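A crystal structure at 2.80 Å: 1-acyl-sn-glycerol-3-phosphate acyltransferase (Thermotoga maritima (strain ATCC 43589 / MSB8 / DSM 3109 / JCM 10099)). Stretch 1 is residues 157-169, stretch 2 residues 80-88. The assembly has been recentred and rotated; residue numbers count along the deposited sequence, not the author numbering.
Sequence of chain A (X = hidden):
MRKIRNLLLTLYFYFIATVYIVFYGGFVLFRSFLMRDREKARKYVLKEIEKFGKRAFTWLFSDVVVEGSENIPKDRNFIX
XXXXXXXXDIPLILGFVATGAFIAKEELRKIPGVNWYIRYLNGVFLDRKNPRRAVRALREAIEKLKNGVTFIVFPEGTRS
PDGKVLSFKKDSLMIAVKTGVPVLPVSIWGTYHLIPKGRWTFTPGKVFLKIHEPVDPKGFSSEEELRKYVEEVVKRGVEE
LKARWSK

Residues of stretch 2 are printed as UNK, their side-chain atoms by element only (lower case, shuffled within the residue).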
# COMPACT_ATOMS: atom_id res chain seq x y z
N GLY A 157 -1.41 -0.66 12.68
CA GLY A 157 -2.58 -1.51 12.78
C GLY A 157 -3.92 -0.83 12.54
O GLY A 157 -4.96 -1.41 12.71
N THR A 158 -3.89 0.41 12.09
CA THR A 158 -5.06 1.26 11.95
C THR A 158 -4.57 2.54 11.30
O THR A 158 -3.39 2.88 11.40
CB THR A 158 -5.70 1.59 13.31
OG1 THR A 158 -6.78 2.50 13.13
CG2 THR A 158 -4.76 2.29 14.24
N ARG A 159 -5.47 3.28 10.69
CA ARG A 159 -5.13 4.62 10.19
C ARG A 159 -5.09 5.56 11.35
O ARG A 159 -5.90 5.47 12.27
CB ARG A 159 -6.12 5.15 9.17
CG ARG A 159 -6.42 4.13 8.08
CD ARG A 159 -7.19 4.69 6.95
NE ARG A 159 -8.56 5.00 7.35
CZ ARG A 159 -9.54 4.14 7.37
NH1 ARG A 159 -9.32 2.88 7.04
NH2 ARG A 159 -10.76 4.53 7.71
N SER A 160 -4.10 6.43 11.34
CA SER A 160 -4.04 7.57 12.21
C SER A 160 -5.29 8.38 11.94
O SER A 160 -5.70 8.56 10.79
CB SER A 160 -2.81 8.40 11.89
OG SER A 160 -2.86 9.70 12.42
N PRO A 161 -5.91 8.89 13.00
CA PRO A 161 -7.05 9.75 12.82
C PRO A 161 -6.68 11.21 12.47
O PRO A 161 -7.50 11.87 11.90
CB PRO A 161 -7.71 9.67 14.18
CG PRO A 161 -6.57 9.58 15.13
CD PRO A 161 -5.58 8.73 14.43
N ASP A 162 -5.49 11.70 12.82
CA ASP A 162 -5.09 13.12 12.66
C ASP A 162 -3.84 13.37 11.84
O ASP A 162 -3.43 14.51 11.72
CB ASP A 162 -4.94 13.77 14.02
CG ASP A 162 -3.93 13.05 14.97
OD1 ASP A 162 -3.42 11.96 14.61
OD2 ASP A 162 -3.73 13.55 16.14
N GLY A 163 -3.25 12.31 11.26
CA GLY A 163 -1.98 12.37 10.50
C GLY A 163 -0.71 11.98 11.26
O GLY A 163 0.30 11.60 10.65
N LYS A 164 -0.80 12.03 12.61
CA LYS A 164 0.30 11.79 13.52
C LYS A 164 0.53 10.36 13.54
O LYS A 164 -0.42 9.65 13.52
CB LYS A 164 -0.02 12.26 14.93
CG LYS A 164 0.36 13.71 15.23
CD LYS A 164 -0.51 14.23 16.39
CE LYS A 164 0.20 15.26 17.26
NZ LYS A 164 0.69 16.31 16.31
N VAL A 165 1.80 9.94 13.63
CA VAL A 165 2.12 8.51 13.54
C VAL A 165 1.92 7.88 14.90
O VAL A 165 2.45 8.32 15.90
CB VAL A 165 3.55 8.26 13.05
CG1 VAL A 165 3.69 6.83 12.59
CG2 VAL A 165 3.90 9.22 11.92
N LEU A 166 1.16 6.80 14.93
CA LEU A 166 0.92 6.09 16.16
C LEU A 166 2.08 5.15 16.43
O LEU A 166 2.97 4.97 15.59
CB LEU A 166 -0.36 5.30 16.04
CG LEU A 166 -1.63 6.10 15.64
CD1 LEU A 166 -2.68 5.16 15.05
CD2 LEU A 166 -2.19 6.97 16.76
N SER A 167 2.09 4.56 17.62
CA SER A 167 3.11 3.56 17.98
C SER A 167 2.99 2.33 17.14
O SER A 167 1.88 1.94 16.84
CB SER A 167 3.00 3.16 19.46
OG SER A 167 3.59 4.13 20.27
N PHE A 168 4.09 1.70 16.77
CA PHE A 168 4.00 0.43 16.03
C PHE A 168 3.55 -0.62 17.05
O PHE A 168 4.17 -0.77 18.08
CB PHE A 168 5.35 0.08 15.35
CG PHE A 168 5.68 0.90 14.09
CD1 PHE A 168 5.02 2.08 13.75
CD2 PHE A 168 6.63 0.44 13.20
CE1 PHE A 168 5.31 2.77 12.58
CE2 PHE A 168 6.92 1.12 12.03
CZ PHE A 168 6.29 2.31 11.76
N LYS A 169 2.44 -1.31 16.81
CA LYS A 169 1.94 -2.34 17.72
C LYS A 169 3.07 -3.36 17.99
O LYS A 169 3.91 -3.64 17.14
CB LYS A 169 0.64 -3.02 17.17
CG LYS A 169 -0.66 -2.17 17.05
CD LYS A 169 -0.97 -1.22 18.25
CE LYS A 169 -1.90 -0.02 17.91
NZ LYS A 169 -1.33 1.22 17.17
N UNK A 80 7.10 -4.04 2.71
CA UNK A 80 6.96 -2.57 2.75
C UNK A 80 6.39 -2.28 4.10
O UNK A 80 5.42 -2.88 4.50
c UNK A 80 6.02 -0.47 1.70
c UNK A 80 6.09 -1.99 1.60
c UNK A 80 6.67 -2.35 0.27
N UNK A 81 7.03 -1.41 4.84
CA UNK A 81 6.54 -1.00 6.10
C UNK A 81 6.33 0.49 6.05
O UNK A 81 7.26 1.27 5.86
c UNK A 81 7.09 -0.83 8.58
c UNK A 81 7.36 -3.00 7.30
c UNK A 81 7.45 -1.48 7.22
N UNK A 82 5.06 0.89 6.20
CA UNK A 82 4.66 2.26 5.98
C UNK A 82 3.79 2.74 7.11
O UNK A 82 3.07 1.93 7.70
c UNK A 82 3.95 2.40 4.64
N UNK A 83 3.83 4.06 7.40
CA UNK A 83 2.76 4.74 8.17
C UNK A 83 1.45 4.72 7.36
O UNK A 83 1.44 4.59 6.12
c UNK A 83 3.12 6.16 8.57
n UNK A 83 2.56 8.18 7.33
o UNK A 83 4.11 6.81 6.53
c UNK A 83 3.29 7.07 7.38
N UNK A 84 0.35 4.82 8.09
CA UNK A 84 -1.00 4.62 7.52
C UNK A 84 -1.93 5.75 7.90
O UNK A 84 -2.12 6.04 9.10
c UNK A 84 -3.65 1.89 7.61
c UNK A 84 -2.70 2.78 7.28
n UNK A 84 -2.92 3.13 5.98
c UNK A 84 -3.94 2.45 5.52
n UNK A 84 -4.42 1.70 6.50
c UNK A 84 -1.58 3.34 8.08
N UNK A 85 -2.46 6.45 6.91
CA UNK A 85 -3.25 7.64 7.21
C UNK A 85 -4.37 7.91 6.20
O UNK A 85 -4.90 9.01 6.17
o UNK A 85 -0.71 11.35 5.18
n UNK A 85 -0.29 10.81 7.33
c UNK A 85 -0.85 10.59 6.13
c UNK A 85 -2.30 8.86 7.32
c UNK A 85 -1.71 9.35 5.99
N UNK A 86 -4.72 6.90 5.39
CA UNK A 86 -5.79 7.03 4.42
C UNK A 86 -6.13 5.71 3.76
O UNK A 86 -5.28 4.86 3.64
c UNK A 86 -5.40 8.05 3.36
o UNK A 86 -6.39 8.09 2.37
N UNK A 87 -7.34 5.54 3.27
CA UNK A 87 -7.57 4.38 2.35
C UNK A 87 -6.67 4.44 1.14
O UNK A 87 -6.26 3.41 0.66
c UNK A 87 -9.87 2.77 3.84
c UNK A 87 -11.44 3.97 2.19
c UNK A 87 -10.08 4.01 2.92
c UNK A 87 -9.01 4.29 1.84
N UNK A 88 -6.36 5.64 0.66
CA UNK A 88 -5.58 5.78 -0.52
C UNK A 88 -4.13 5.27 -0.37
O UNK A 88 -3.41 5.11 -1.38
c UNK A 88 -5.58 7.25 -0.98
s UNK A 88 -7.79 6.76 -2.68
c UNK A 88 -6.92 7.78 -1.45
c UNK A 88 -6.68 7.10 -4.08

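Position 80 has three side-chain carbons, one bearing the other two. It lies in a strand, buried and out of reach of stretch 1; the fork at the first carbon identifies Val-80, a beta-branched residue well suited to an extended backbone.

Position 81 repeats this pattern of one carbon carrying two. Its CA-to-CB bond points toward stretch 1, where a methyl meets the ring of Phe-168. This is Val-81, and CG1 lies 4.0 Å from Phe-168 CE2, a compact apolar contact in a buried setting.

Position 82 has a single side-chain carbon, pointing away from stretch 1. It is Ala-82, small and apolar in a buried place.

At position 83 there are two carbons, the second carrying one oxygen and one nitrogen, and the first of them, CB, lies 4.1 Å from Val-165 CG1. The short amide marks Asn-83; its OD1 and ND2 are hydrogen-bonded elsewhere in the structure, so the buried amide is satisfied.

Position 84 shows one carbon followed by a five-membered ring of three carbons and two nitrogens. The CA-to-CB bond points toward stretch 1, and Arg-159 CG sits over one ring face, 3.7 Å from the ring centroid, in a CH-pi contact. Only histidine provides such a ring, so this is His-84, whose flat face offers the arginine's aliphatic portion a matching surface.

Position 85 has three carbons, the third carrying one oxygen and one nitrogen. Although CA-to-CB points away, the extended chain brings its nitrogen close to Gly-163. This longer amide is Gln-85: its length lets NE2 come to 3.5 Å from Gly-163 O, while OE1 is hydrogen-bonded elsewhere in the structure.

Position 86 has one carbon and one oxygen, and CA-to-CB points away; its backbone C lies 3.5 Å from Arg-159 CD. This is Ser-86, which precedes the turn into a helix, and its OG accepts a capping bond from the backbone N of position 88 at 3.0 Å.

Position 87 has four carbons, forked at the second, and one terminal carbon lies over one face of the Arg-159 guanidinium. This is Leu-87; its CD2 is 3.2 Å from Arg-159 NH1, so an apolar branch covers the flat cationic group.

Position 88 is an unbranched chain of two carbons, a sulfur and a carbon. This is Met-88, whose flexible thioether is buried beyond the reach of stretch 1.

The contact centres on Arg-159, which runs past His-84 and Ser-86 to Leu-87. Beside it, Ser-160 N donates a nearly straight hydrogen bond to His-84 O at 3.0 Å, fastening the two backbones together. Val-165 packs on the CB of Asn-83, and Phe-168 makes an apolar contact with Val-81.

Stretch 2 (80-88) VVANHQSLM
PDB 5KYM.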